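Local coordinates for protein nickel-dependent hydrogenase large subunit (Allochromatium vinosum, PDB 3MYR) that carries the nickel-iron active centre of a heterodimeric membrane-bound hydrogenase that oxidises molecular hydrogen, and probably recycles the hydrogen released by nitrogenase, at residues T43-R48 against A55-I60; L94-Q99 against Y284-T289; R199-F204 against Q247-F252; T297-R302 against T400-A405; R308-I313 against A422-L427. All coordinates share one frame; numbering follows the deposited sequence.

Contact 1 (T43-R48 against A55-I60)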
# COMPACT_ATOMS: atom_id res chain seq x y z
N THR B 43 -2.84 -12.69 14.77
CA THR B 43 -3.02 -14.04 15.31
C THR B 43 -2.02 -14.97 14.66
O THR B 43 -1.39 -15.79 15.35
CB THR B 43 -4.44 -14.47 14.98
OG1 THR B 43 -5.33 -13.63 15.72
CG2 THR B 43 -4.70 -15.96 15.35
N ILE B 44 -1.79 -14.77 13.36
CA ILE B 44 -0.77 -15.58 12.63
C ILE B 44 0.62 -15.48 13.24
O ILE B 44 1.34 -16.51 13.39
CB ILE B 44 -0.82 -15.28 11.14
CG1 ILE B 44 -2.16 -15.84 10.60
CG2 ILE B 44 0.41 -15.93 10.34
CD1 ILE B 44 -2.60 -15.23 9.21
N LEU B 45 0.97 -14.31 13.74
CA LEU B 45 2.31 -14.12 14.34
C LEU B 45 2.59 -14.80 15.64
O LEU B 45 3.75 -14.88 15.99
CB LEU B 45 2.57 -12.63 14.61
CG LEU B 45 2.73 -11.77 13.38
CD1 LEU B 45 2.40 -10.31 13.70
CD2 LEU B 45 4.18 -12.02 12.72
N LYS B 46 1.55 -15.06 16.46
CA LYS B 46 1.80 -15.57 17.80
C LYS B 46 2.71 -16.80 17.73
O LYS B 46 2.46 -17.67 16.90
CB LYS B 46 0.49 -16.01 18.52
CG LYS B 46 -0.45 -14.82 18.81
CD LYS B 46 -1.10 -14.84 20.22
CE LYS B 46 -1.75 -13.43 20.50
NZ LYS B 46 -1.66 -12.94 21.95
N GLY B 47 3.71 -16.89 18.61
CA GLY B 47 4.55 -18.08 18.69
C GLY B 47 5.74 -18.02 17.76
O GLY B 47 6.64 -18.82 17.89
N ARG B 48 5.81 -17.05 16.86
CA ARG B 48 6.88 -17.04 15.84
C ARG B 48 8.10 -16.29 16.33
O ARG B 48 8.07 -15.72 17.41
CB ARG B 48 6.32 -16.45 14.54
CG ARG B 48 5.27 -17.41 13.93
CD ARG B 48 4.78 -16.83 12.59
NE ARG B 48 3.54 -17.50 12.14
CZ ARG B 48 3.51 -18.57 11.35
NH1 ARG B 48 4.64 -19.14 10.91
NH2 ARG B 48 2.34 -19.00 10.92
N ALA B 55 8.71 -9.61 7.97
CA ALA B 55 8.35 -10.19 6.66
C ALA B 55 6.88 -10.56 6.58
O ALA B 55 6.26 -10.36 5.53
CB ALA B 55 9.20 -11.45 6.39
N PHE B 56 6.30 -11.04 7.69
CA PHE B 56 4.83 -11.22 7.78
C PHE B 56 4.07 -9.90 7.74
O PHE B 56 3.12 -9.74 6.96
CB PHE B 56 4.43 -11.96 9.09
CG PHE B 56 4.84 -13.40 9.14
CD1 PHE B 56 6.20 -13.76 9.36
CD2 PHE B 56 3.87 -14.42 8.98
CE1 PHE B 56 6.60 -15.09 9.37
CE2 PHE B 56 4.25 -15.81 9.01
CZ PHE B 56 5.63 -16.15 9.22
N VAL B 57 4.42 -8.94 8.60
CA VAL B 57 3.56 -7.75 8.66
C VAL B 57 3.81 -6.77 7.49
O VAL B 57 2.94 -5.98 7.14
CB VAL B 57 3.66 -7.00 9.99
CG1 VAL B 57 3.20 -7.93 11.10
CG2 VAL B 57 5.14 -6.58 10.28
N GLN B 58 4.94 -6.88 6.83
CA GLN B 58 5.02 -6.13 5.61
C GLN B 58 3.87 -6.47 4.65
O GLN B 58 3.36 -5.57 3.94
CB GLN B 58 6.37 -6.32 4.91
CG GLN B 58 6.48 -5.30 3.74
CD GLN B 58 7.86 -5.22 3.10
OE1 GLN B 58 8.61 -6.23 2.99
NE2 GLN B 58 8.18 -4.05 2.61
N ARG B 59 3.49 -7.74 4.62
CA ARG B 59 2.40 -8.23 3.77
C ARG B 59 1.01 -7.87 4.31
O ARG B 59 0.01 -8.23 3.71
CB ARG B 59 2.52 -9.76 3.52
CG ARG B 59 3.43 -10.08 2.31
CD ARG B 59 4.92 -9.63 2.53
NE ARG B 59 5.79 -10.28 1.54
CZ ARG B 59 7.12 -10.27 1.59
NH1 ARG B 59 7.73 -9.82 2.70
NH2 ARG B 59 7.84 -10.73 0.55
N ILE B 60 0.95 -7.10 5.39
CA ILE B 60 -0.29 -6.37 5.66
C ILE B 60 -0.70 -5.58 4.42
O ILE B 60 -1.89 -5.48 4.10
CB ILE B 60 -0.12 -5.45 6.91
CG1 ILE B 60 -0.16 -6.38 8.14
CG2 ILE B 60 -1.27 -4.36 6.94
CD1 ILE B 60 0.21 -5.59 9.52

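Contact 2 (L94-Q99 against Y284-T289)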
# COMPACT_ATOMS: atom_id res chain seq x y z
N LEU B 94 16.11 7.22 3.69
CA LEU B 94 16.02 7.31 2.24
C LEU B 94 14.91 6.42 1.65
O LEU B 94 14.12 6.85 0.78
CB LEU B 94 17.38 6.93 1.64
CG LEU B 94 18.47 8.02 1.76
CD1 LEU B 94 19.88 7.41 1.51
CD2 LEU B 94 18.20 9.17 0.73
N MET B 95 14.81 5.19 2.13
CA MET B 95 13.78 4.26 1.63
C MET B 95 12.41 4.77 2.06
O MET B 95 11.45 4.66 1.30
CB MET B 95 14.04 2.86 2.20
CG MET B 95 15.31 2.22 1.61
SD MET B 95 15.64 0.55 2.29
CE MET B 95 15.14 0.61 4.02
N ILE B 96 12.30 5.29 3.28
CA ILE B 96 11.01 5.84 3.71
C ILE B 96 10.61 7.03 2.85
O ILE B 96 9.50 7.08 2.34
CB ILE B 96 11.01 6.27 5.22
CG1 ILE B 96 11.16 5.04 6.09
CG2 ILE B 96 9.73 7.17 5.62
CD1 ILE B 96 11.64 5.43 7.56
N GLY B 97 11.53 7.96 2.62
CA GLY B 97 11.24 9.14 1.75
C GLY B 97 10.84 8.63 0.35
O GLY B 97 9.84 9.10 -0.21
N ALA B 98 11.57 7.67 -0.21
CA ALA B 98 11.24 7.15 -1.57
C ALA B 98 9.83 6.58 -1.55
O ALA B 98 9.09 6.68 -2.56
CB ALA B 98 12.21 6.04 -2.03
N GLN B 99 9.45 5.94 -0.43
CA GLN B 99 8.10 5.31 -0.38
C GLN B 99 6.98 6.40 -0.36
O GLN B 99 5.92 6.26 -0.99
CB GLN B 99 7.98 4.41 0.88
CG GLN B 99 6.54 3.91 1.13
CD GLN B 99 6.00 3.08 -0.07
OE1 GLN B 99 6.76 2.41 -0.73
NE2 GLN B 99 4.67 3.13 -0.32
N TYR B 284 3.02 10.35 15.62
CA TYR B 284 4.11 9.79 16.40
C TYR B 284 5.44 10.41 16.02
O TYR B 284 6.42 10.28 16.79
CB TYR B 284 4.17 8.28 16.24
CG TYR B 284 2.91 7.51 16.56
CD1 TYR B 284 1.96 8.01 17.48
CD2 TYR B 284 2.71 6.20 16.02
CE1 TYR B 284 0.81 7.24 17.82
CE2 TYR B 284 1.52 5.41 16.36
CZ TYR B 284 0.57 5.98 17.21
OH TYR B 284 -0.56 5.23 17.50
N GLY B 285 5.52 11.03 14.83
CA GLY B 285 6.78 11.61 14.36
C GLY B 285 7.70 10.55 13.73
O GLY B 285 7.47 9.33 13.86
N ASP B 286 8.72 10.99 12.99
CA ASP B 286 9.62 10.07 12.29
C ASP B 286 10.80 10.82 11.67
O ASP B 286 10.80 12.05 11.64
CB ASP B 286 8.86 9.35 11.17
CG ASP B 286 9.43 7.95 10.89
OD1 ASP B 286 8.66 7.06 10.49
OD2 ASP B 286 10.66 7.75 11.02
N LEU B 287 11.76 10.06 11.15
CA LEU B 287 12.82 10.56 10.30
C LEU B 287 13.89 11.33 11.09
O LEU B 287 14.04 12.56 10.96
CB LEU B 287 12.33 11.33 9.08
CG LEU B 287 11.44 10.44 8.16
CD1 LEU B 287 10.66 11.39 7.23
CD2 LEU B 287 12.29 9.42 7.34
N PRO B 288 14.66 10.58 11.89
CA PRO B 288 15.72 11.21 12.72
C PRO B 288 16.93 11.64 11.87
O PRO B 288 17.21 11.00 10.87
CB PRO B 288 16.11 10.08 13.69
CG PRO B 288 15.85 8.80 12.86
CD PRO B 288 14.53 9.12 12.15
N THR B 289 17.64 12.72 12.25
CA THR B 289 18.83 13.20 11.57
C THR B 289 20.04 12.27 11.79
O THR B 289 20.95 12.20 10.94
CB THR B 289 19.27 14.62 12.07
OG1 THR B 289 19.41 14.56 13.48
CG2 THR B 289 18.26 15.71 11.71

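Contact 3 (R199-F204 against Q247-F252)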
# COMPACT_ATOMS: atom_id res chain seq x y z
N ARG B 199 7.36 3.58 -11.95
CA ARG B 199 7.98 2.27 -12.08
C ARG B 199 9.49 2.46 -12.20
O ARG B 199 10.27 1.60 -11.75
CB ARG B 199 7.44 1.46 -13.27
CG ARG B 199 7.69 2.07 -14.70
CD ARG B 199 7.06 1.09 -15.78
NE ARG B 199 5.63 0.89 -15.51
CZ ARG B 199 4.65 1.54 -16.16
NH1 ARG B 199 3.37 1.32 -15.84
NH2 ARG B 199 4.95 2.31 -17.22
N ASP B 200 9.89 3.61 -12.67
CA ASP B 200 11.30 3.95 -12.52
C ASP B 200 11.75 4.25 -11.10
O ASP B 200 12.78 3.74 -10.62
CB ASP B 200 11.62 5.13 -13.40
CG ASP B 200 12.50 4.70 -14.53
OD1 ASP B 200 11.99 3.82 -15.36
OD2 ASP B 200 13.76 5.04 -14.40
N THR B 201 11.00 5.08 -10.40
CA THR B 201 11.25 5.37 -8.98
C THR B 201 11.36 4.11 -8.07
O THR B 201 12.14 4.11 -7.10
CB THR B 201 10.12 6.32 -8.51
OG1 THR B 201 10.29 7.55 -9.25
CG2 THR B 201 10.19 6.61 -7.01
N ALA B 202 10.56 3.07 -8.35
CA ALA B 202 10.58 1.84 -7.59
C ALA B 202 11.93 1.14 -7.59
O ALA B 202 12.19 0.28 -6.74
CB ALA B 202 9.53 0.89 -8.14
N LYS B 203 12.79 1.45 -8.57
CA LYS B 203 14.17 0.87 -8.60
C LYS B 203 14.98 1.26 -7.38
O LYS B 203 15.93 0.58 -7.02
CB LYS B 203 14.91 1.43 -9.85
CG LYS B 203 14.32 0.87 -11.16
CD LYS B 203 15.06 1.45 -12.32
CE LYS B 203 14.47 0.83 -13.61
NZ LYS B 203 15.21 1.59 -14.68
N PHE B 204 14.59 2.38 -6.74
CA PHE B 204 15.31 2.82 -5.54
C PHE B 204 15.19 1.77 -4.41
O PHE B 204 16.19 1.39 -3.80
CB PHE B 204 14.65 4.13 -5.02
CG PHE B 204 15.47 4.88 -3.97
CD1 PHE B 204 16.34 5.90 -4.35
CD2 PHE B 204 15.32 4.59 -2.61
CE1 PHE B 204 17.03 6.67 -3.38
CE2 PHE B 204 16.07 5.29 -1.65
CZ PHE B 204 16.88 6.36 -2.04
N GLN B 247 17.07 12.66 -7.96
CA GLN B 247 16.85 13.74 -8.89
C GLN B 247 15.57 13.61 -9.72
O GLN B 247 14.82 14.62 -9.83
CB GLN B 247 18.05 13.86 -9.80
CG GLN B 247 18.08 15.02 -10.70
CD GLN B 247 19.50 15.12 -11.32
OE1 GLN B 247 20.54 14.70 -10.69
NE2 GLN B 247 19.56 15.59 -12.58
N SER B 248 15.30 12.43 -10.32
CA SER B 248 14.00 12.32 -10.96
C SER B 248 12.81 12.37 -10.05
O SER B 248 11.75 12.81 -10.47
CB SER B 248 13.83 11.20 -12.00
OG SER B 248 14.56 10.15 -11.61
N MET B 249 12.95 11.95 -8.80
CA MET B 249 11.88 12.17 -7.81
C MET B 249 11.63 13.64 -7.58
O MET B 249 10.47 14.08 -7.64
CB MET B 249 12.21 11.50 -6.48
CG MET B 249 12.19 9.99 -6.55
SD MET B 249 12.69 9.45 -4.90
CE MET B 249 13.67 8.00 -5.27
N ARG B 250 12.72 14.42 -7.35
CA ARG B 250 12.60 15.84 -7.12
C ARG B 250 11.90 16.53 -8.30
O ARG B 250 11.02 17.39 -8.11
CB ARG B 250 13.97 16.52 -6.92
CG ARG B 250 13.83 17.97 -6.39
CD ARG B 250 15.14 18.34 -5.63
NE ARG B 250 15.00 19.48 -4.69
CZ ARG B 250 15.01 20.76 -5.05
NH1 ARG B 250 14.90 21.72 -4.16
NH2 ARG B 250 15.14 21.11 -6.32
N THR B 251 12.34 16.23 -9.50
CA THR B 251 11.83 16.92 -10.66
C THR B 251 10.34 16.64 -10.81
O THR B 251 9.58 17.54 -11.13
CB THR B 251 12.55 16.40 -11.94
OG1 THR B 251 13.91 16.72 -11.78
CG2 THR B 251 12.08 17.17 -13.23
N PHE B 252 9.92 15.39 -10.62
CA PHE B 252 8.48 15.05 -10.89
C PHE B 252 7.59 15.72 -9.86
O PHE B 252 6.53 16.30 -10.20
CB PHE B 252 8.24 13.55 -10.95
CG PHE B 252 6.96 13.16 -11.62
CD1 PHE B 252 5.77 13.00 -10.86
CD2 PHE B 252 6.90 12.99 -12.98
CE1 PHE B 252 4.54 12.67 -11.53
CE2 PHE B 252 5.67 12.65 -13.63
CZ PHE B 252 4.52 12.44 -12.87
O HOH W 1 12.08 8.32 -11.52

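Contact 4 (T297-R302 against T400-A405)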
# COMPACT_ATOMS: atom_id res chain seq x y z
N THR B 297 15.07 14.81 17.32
CA THR B 297 15.78 15.05 16.05
C THR B 297 14.89 14.78 14.82
O THR B 297 15.36 14.79 13.69
CB THR B 297 17.08 14.16 15.96
OG1 THR B 297 16.75 12.74 15.83
CG2 THR B 297 18.00 14.38 17.19
N PHE B 298 13.61 14.47 15.06
CA PHE B 298 12.71 14.02 13.99
C PHE B 298 12.48 15.15 12.97
O PHE B 298 12.30 16.30 13.32
CB PHE B 298 11.36 13.59 14.59
CG PHE B 298 11.33 12.19 15.18
CD1 PHE B 298 10.15 11.73 15.82
CD2 PHE B 298 12.42 11.32 15.08
CE1 PHE B 298 10.05 10.42 16.33
CE2 PHE B 298 12.36 10.03 15.61
CZ PHE B 298 11.16 9.57 16.25
N LEU B 299 12.42 14.81 11.70
CA LEU B 299 11.84 15.74 10.73
C LEU B 299 10.30 15.96 10.98
O LEU B 299 9.83 17.09 11.04
CB LEU B 299 12.09 15.23 9.31
CG LEU B 299 11.43 16.05 8.19
CD1 LEU B 299 11.99 17.48 8.30
CD2 LEU B 299 11.86 15.46 6.90
N PHE B 300 9.55 14.91 11.20
CA PHE B 300 8.15 15.06 11.56
C PHE B 300 8.03 14.92 13.07
O PHE B 300 8.37 13.88 13.60
CB PHE B 300 7.33 13.93 10.91
CG PHE B 300 7.23 14.02 9.40
CD1 PHE B 300 6.75 15.16 8.79
CD2 PHE B 300 7.39 12.88 8.63
CE1 PHE B 300 6.60 15.21 7.40
CE2 PHE B 300 7.21 12.91 7.25
CZ PHE B 300 6.81 14.06 6.63
N PRO B 301 7.51 15.96 13.76
CA PRO B 301 7.51 15.90 15.21
C PRO B 301 6.40 15.02 15.75
O PRO B 301 5.37 14.84 15.07
CB PRO B 301 7.30 17.38 15.62
CG PRO B 301 6.50 17.92 14.44
CD PRO B 301 7.06 17.25 13.24
N ARG B 302 6.62 14.51 16.97
CA ARG B 302 5.61 13.78 17.73
C ARG B 302 4.70 14.77 18.43
O ARG B 302 5.17 15.74 19.03
CB ARG B 302 6.30 12.91 18.78
CG ARG B 302 5.33 12.10 19.66
CD ARG B 302 6.04 10.99 20.49
NE ARG B 302 6.67 10.10 19.53
CZ ARG B 302 7.57 9.16 19.80
NH1 ARG B 302 8.18 8.48 18.81
NH2 ARG B 302 7.89 8.96 21.06
N THR B 400 4.74 23.88 14.97
CA THR B 400 6.04 23.85 15.66
C THR B 400 7.06 24.74 14.94
O THR B 400 8.26 24.62 15.19
CB THR B 400 6.64 22.40 15.78
OG1 THR B 400 6.74 21.77 14.49
CG2 THR B 400 5.75 21.50 16.64
N GLY B 401 6.62 25.58 14.00
CA GLY B 401 7.58 26.53 13.44
C GLY B 401 8.55 25.97 12.40
O GLY B 401 9.60 26.56 12.18
N HIS B 402 8.22 24.87 11.71
CA HIS B 402 9.06 24.38 10.60
C HIS B 402 9.02 25.39 9.48
O HIS B 402 7.91 25.67 8.95
CB HIS B 402 8.61 22.99 10.12
CG HIS B 402 9.43 22.41 8.98
ND1 HIS B 402 10.45 21.50 9.17
CD2 HIS B 402 9.32 22.57 7.64
CE1 HIS B 402 10.97 21.16 8.00
NE2 HIS B 402 10.30 21.80 7.06
N ASP B 403 10.18 25.94 9.08
CA ASP B 403 10.17 27.13 8.23
C ASP B 403 9.63 26.83 6.83
O ASP B 403 8.84 27.59 6.28
CB ASP B 403 11.54 27.76 8.08
CG ASP B 403 11.92 28.66 9.29
OD1 ASP B 403 11.06 29.16 10.06
OD2 ASP B 403 13.12 28.88 9.44
N GLN B 404 10.12 25.75 6.24
CA GLN B 404 9.69 25.44 4.90
C GLN B 404 8.18 25.11 4.87
O GLN B 404 7.47 25.61 3.99
CB GLN B 404 10.51 24.27 4.32
CG GLN B 404 10.07 23.84 2.95
CD GLN B 404 10.87 22.65 2.43
OE1 GLN B 404 11.39 21.84 3.22
NE2 GLN B 404 10.99 22.55 1.12
N ALA B 405 7.70 24.33 5.86
CA ALA B 405 6.27 24.00 5.92
C ALA B 405 5.42 25.25 6.05
O ALA B 405 4.36 25.37 5.44
CB ALA B 405 5.97 23.01 7.07

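Contact 5 (R308-I313 against A422-L427)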
# COMPACT_ATOMS: atom_id res chain seq x y z
N ARG B 308 -8.46 21.90 16.94
CA ARG B 308 -7.90 22.85 15.93
C ARG B 308 -7.05 23.95 16.55
O ARG B 308 -6.84 25.02 15.98
CB ARG B 308 -8.99 23.44 15.01
CG ARG B 308 -9.71 22.36 14.23
CD ARG B 308 -10.76 22.93 13.32
NE ARG B 308 -11.52 21.94 12.52
CZ ARG B 308 -12.46 22.30 11.62
NH1 ARG B 308 -12.76 23.61 11.42
NH2 ARG B 308 -13.07 21.39 10.85
N ASP B 309 -6.50 23.67 17.71
CA ASP B 309 -5.75 24.71 18.43
C ASP B 309 -4.26 24.50 18.14
O ASP B 309 -3.63 23.63 18.70
CB ASP B 309 -6.04 24.64 19.92
CG ASP B 309 -5.22 25.67 20.74
OD1 ASP B 309 -5.48 25.71 21.97
OD2 ASP B 309 -4.33 26.41 20.21
N LEU B 310 -3.69 25.34 17.30
CA LEU B 310 -2.29 25.12 16.92
C LEU B 310 -1.34 25.73 17.96
O LEU B 310 -0.13 25.72 17.75
CB LEU B 310 -2.03 25.77 15.57
CG LEU B 310 -2.32 25.00 14.28
CD1 LEU B 310 -2.95 23.58 14.44
CD2 LEU B 310 -2.88 25.85 13.14
N SER B 311 -1.85 26.29 19.05
CA SER B 311 -0.92 26.93 19.98
C SER B 311 -0.41 25.96 21.05
O SER B 311 0.45 26.34 21.82
CB SER B 311 -1.56 28.15 20.66
OG SER B 311 -2.46 27.69 21.66
N THR B 312 -0.98 24.74 21.15
CA THR B 312 -0.58 23.74 22.17
C THR B 312 -0.38 22.36 21.54
O THR B 312 -1.33 21.77 21.00
CB THR B 312 -1.65 23.53 23.26
OG1 THR B 312 -2.03 24.77 23.86
CG2 THR B 312 -1.12 22.61 24.37
N ILE B 313 0.82 21.81 21.64
CA ILE B 313 1.06 20.48 21.10
C ILE B 313 1.02 19.62 22.32
O ILE B 313 1.85 19.79 23.18
CB ILE B 313 2.48 20.39 20.49
CG1 ILE B 313 2.58 21.33 19.30
CG2 ILE B 313 2.79 18.96 19.96
CD1 ILE B 313 1.44 21.13 18.39
N ALA B 422 -9.35 26.75 6.03
CA ALA B 422 -9.53 25.86 4.89
C ALA B 422 -8.56 24.67 4.90
O ALA B 422 -8.78 23.70 4.20
CB ALA B 422 -9.43 26.64 3.55
N LEU B 423 -7.54 24.67 5.75
CA LEU B 423 -6.72 23.44 5.89
C LEU B 423 -7.55 22.28 6.41
O LEU B 423 -7.31 21.12 6.03
CB LEU B 423 -5.56 23.67 6.86
CG LEU B 423 -4.57 24.68 6.30
CD1 LEU B 423 -3.47 25.00 7.30
CD2 LEU B 423 -3.97 24.11 5.04
N TYR B 424 -8.53 22.58 7.27
CA TYR B 424 -9.34 21.55 7.93
C TYR B 424 -10.47 21.08 7.04
O TYR B 424 -11.61 21.51 7.19
CB TYR B 424 -9.89 22.10 9.21
CG TYR B 424 -8.79 22.54 10.13
CD1 TYR B 424 -8.47 23.89 10.28
CD2 TYR B 424 -8.10 21.62 10.90
CE1 TYR B 424 -7.48 24.31 11.17
CE2 TYR B 424 -7.15 22.04 11.84
CZ TYR B 424 -6.80 23.35 11.92
OH TYR B 424 -5.85 23.72 12.84
N SER B 425 -10.11 20.32 6.00
CA SER B 425 -11.05 20.06 4.93
C SER B 425 -10.50 19.00 3.98
O SER B 425 -9.32 18.68 4.01
CB SER B 425 -11.32 21.35 4.17
OG SER B 425 -10.21 21.68 3.32
N THR B 426 -11.35 18.50 3.10
CA THR B 426 -10.97 17.59 2.07
C THR B 426 -9.91 18.23 1.16
O THR B 426 -8.91 17.59 0.79
CB THR B 426 -12.23 17.25 1.25
OG1 THR B 426 -13.10 16.46 2.06
CG2 THR B 426 -11.89 16.54 -0.10
N LEU B 427 -10.10 19.50 0.81
CA LEU B 427 -9.08 20.17 -0.01
C LEU B 427 -7.76 20.27 0.77
O LEU B 427 -6.73 20.14 0.17
CB LEU B 427 -9.47 21.61 -0.29
CG LEU B 427 -9.21 22.21 -1.67
CD1 LEU B 427 -9.16 23.76 -1.76
CD2 LEU B 427 -8.19 21.62 -2.53
O HOH W 2 -6.35 26.34 13.57

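Contact 1 (T43-R48 against A55-I60)
Past its helical start, segment 43-48 bends through a type II beta turn from L45 to R48, and it comes nearest to helix 53-58 at L45 and F56, whose CA atoms are 7.6 Å apart. F56 carries most of the contact. R48 lays its extended chain across one face of the ring, with CD 4.0 Å from the F56 ring centroid, a CH-pi contact 30° off the normal. The guanidinium turns one of its own faces to the F56 CE2-CZ end of the ring, the two planes 37° apart. R48 NE gives a nearly straight bond to I44 O of 2.7 Å, which helps fix the rotation of the group. This is the interface with the small subunit: R48 NH2 also forms a salt bridge to D257 of the small subunit, and W256 of that chain meets the F56 ring. An alanine here is likely to uncover that ring face and leave D257 of the small subunit without its mate. I44 CG2 reaches F56 CD2 obliquely. L45 forks: CD2 lies 3.6 Å from F56 CB, while CD1 meets V57 CG1 at 3.6 Å. Both L45 and V57 also touch Y504 of strand 500-507, and L45 lies close to the magnesium ligand E42.

Contact 2 (L94-Q99 against Y284-T289)
Helical segment 94-99 faces a weakly bonded strand at about 286-288, and the two backbones come nearest at I96 and L287, with 8.3 Å between their CA atoms. At that separation only side chains meet. I96 and L287 point at each other and slide past in opposite directions. One methyl, L287 CD2, does the touching from the strand side. It lies 3.8 Å from I96 CG2 and 4.0 Å from both I96 CB and I96 CD1, so it rests against the flank of the isoleucine. I96 sets CG2 anti to its backbone N (chi1 of the CG1 branch -66°), which turns this methyl to the leucine. Its other branch runs on to CD1, which approaches D286 OD2 at 4.3 Å, a loose contact of a methyl with a carboxylate oxygen. D286 is held from several sides. L287 N bonds to D286 OD2 at 2.6 Å, meeting the oxygen on its anti side and bent to 136° at the hydrogen. R74 forms a salt bridge to the same oxygen, and D286 OD1 accepts from the backbone N of E484. M483 of strand 476-485 covers both I96 and D286, while L440 and W447 of helix 426-456 pack on L287. The contact thus closes part of the core between helix 86-112 and strand 281-288; the side chain of I96 is about 10 Å from the nickel-iron centre. Across it the cohesion is mainly apolar; the buried charge of D286 is probably balanced by R74, with the backbone N-H groups adding to its hold.

Contact 3 (R199-F204 against Q247-F252)
The F204 ring receives the methyl of M249 obliquely, neither squarely over a face nor at an edge, with M249 CE 3.5 Å from F204 CD1. Helix-to-helix packing brings them together: the junction of helices 181-201 and 203-209 lies against helix 236-265, in the helical part of the large subunit. F204 holds CG anti to its backbone N (chi1 -167°), which swings the ring toward M249. Other helices complete its surroundings. L94 and A98 of helix 86-112 touch the ring, and F208 meets it with planes at about 60°. The side chains of F204 and M249 cross at about a right angle. The methionine chain is extended as far as SD and then bends at chi3 (-144°), and this bend brings CE to the phenylalanine. Nearer its backbone, M249 CG lies 4.0 Å from T201 CG2, so the methionine spans both residues. The backbones are closest here, with the CA atoms of T201 and M249 6.9 Å apart. T201 OG1 borders this patch but has polar partners of its own. It bonds to W197 O one helical turn back. A water also joins the two segments, 3.0 Å from T201 OG1 and 3.1 Å from S248 OG.

Contact 4 (T297-R302 against T400-A405)
T400 OG1 lies against the ring of P301, 3.9 Å from P301 CG, and is gripped by carbonyls at the end of the preceding helix, 390-399. It bonds to M396 O, and more weakly to L397 O. The hydroxyl sits between the backbone N and the carbonyl carbon (chi1 54°), a rotation that serves both the helix end and the proline. Toward P301 the contact is simple packing, and the two side chains cross obliquely. T400 is the first residue to leave the helical path of 390-399. G401 follows with positive phi as the C-prime residue of a Schellman motif, closed by H402 N to L397 O and G401 N to Y398 O. H402 then takes the N-cap position of the next helix. H402 CE1 meets L299 CD1 at 3.8 Å. The leucine methyl approaches the ring obliquely. L299 turns its CG anti to the backbone N (chi1 175°), and this carries CD1 out to the histidine. L299 and F300 both face D286 in a classic beta bulge, where the chain turns a corner. This surface contact therefore sets the link between helices 390-399 and 403-416 against the start of strand 300-305. L299 and F300 also touch L287 of strand 281-288, and L397 of helix 390-399 packs on both P301 and H402.

Contact 5 (R308-I313 against A422-L427)
R308 lies flat along the Y424 ring, its extended chain running over one face from the hydroxyl end to the CB end. R308 CD stands over the middle of the face, 3.7 Å from the Y424 ring centroid and only 10° off the normal, a CH-pi contact. R308 CG comes to 3.5 Å from Y424 CE2. The guanidinium overshoots the ring and lies with one face over the root of the side chain, with Y424 CB 3.5 Å from R308 CZ and over the centre of the group. Guanidinium and ring planes are almost parallel, 10° apart. The extended chain makes this possible, since chi2 and chi3 both stay near 180°. R308 NE is held in turn by a salt bridge to E276, which also touches Y424. At the other end of the ring, L310 comes from the opposite direction, and its CD1 meets Y424 OH at 3.3 Å. A water bridges the hydroxyl to the backbone, 2.8 Å from Y424 OH and 2.8 Å from R308 O, to which it donates. The loop is shaped by an Asx turn: D309 OD2 accepts from both S311 N and S311 OG. Y424 centres an inverse gamma turn just before S425, the N-cap of helix 426-456. An alanine in place of Y424 would probably leave the R308 chain without the surface it lies on and the bridging water without its second partner. The contact thus joins the loop after strand 300-305 to the start of a long helix through a mainly nonpolar overlap, while the charge of R308 is likely to be balanced by E276.

All five contacts lie within the nickel-dependent hydrogenase region of the chain. Contact 1 comes first in sequence, and its centre is about 36 Å from that of contact 5, across the chain's centre. Contacts 2 and 3 have centres about 16 Å apart and touch where F204 packs on A98; both segments of contact 3 fall between those of contact 2 in sequence. Contacts 2 and 4, centres about 13 Å apart, share the antiparallel pair of strands 281-288 and 300-305. Contacts 4 and 5, centres about 16 Å apart, interleave along the chain and meet at I313. Contacts 3, 2, 4 and 5 touch in that order, running from the helices through the strand pair to the loop after it, while contact 1 stands apart at the subunit interface.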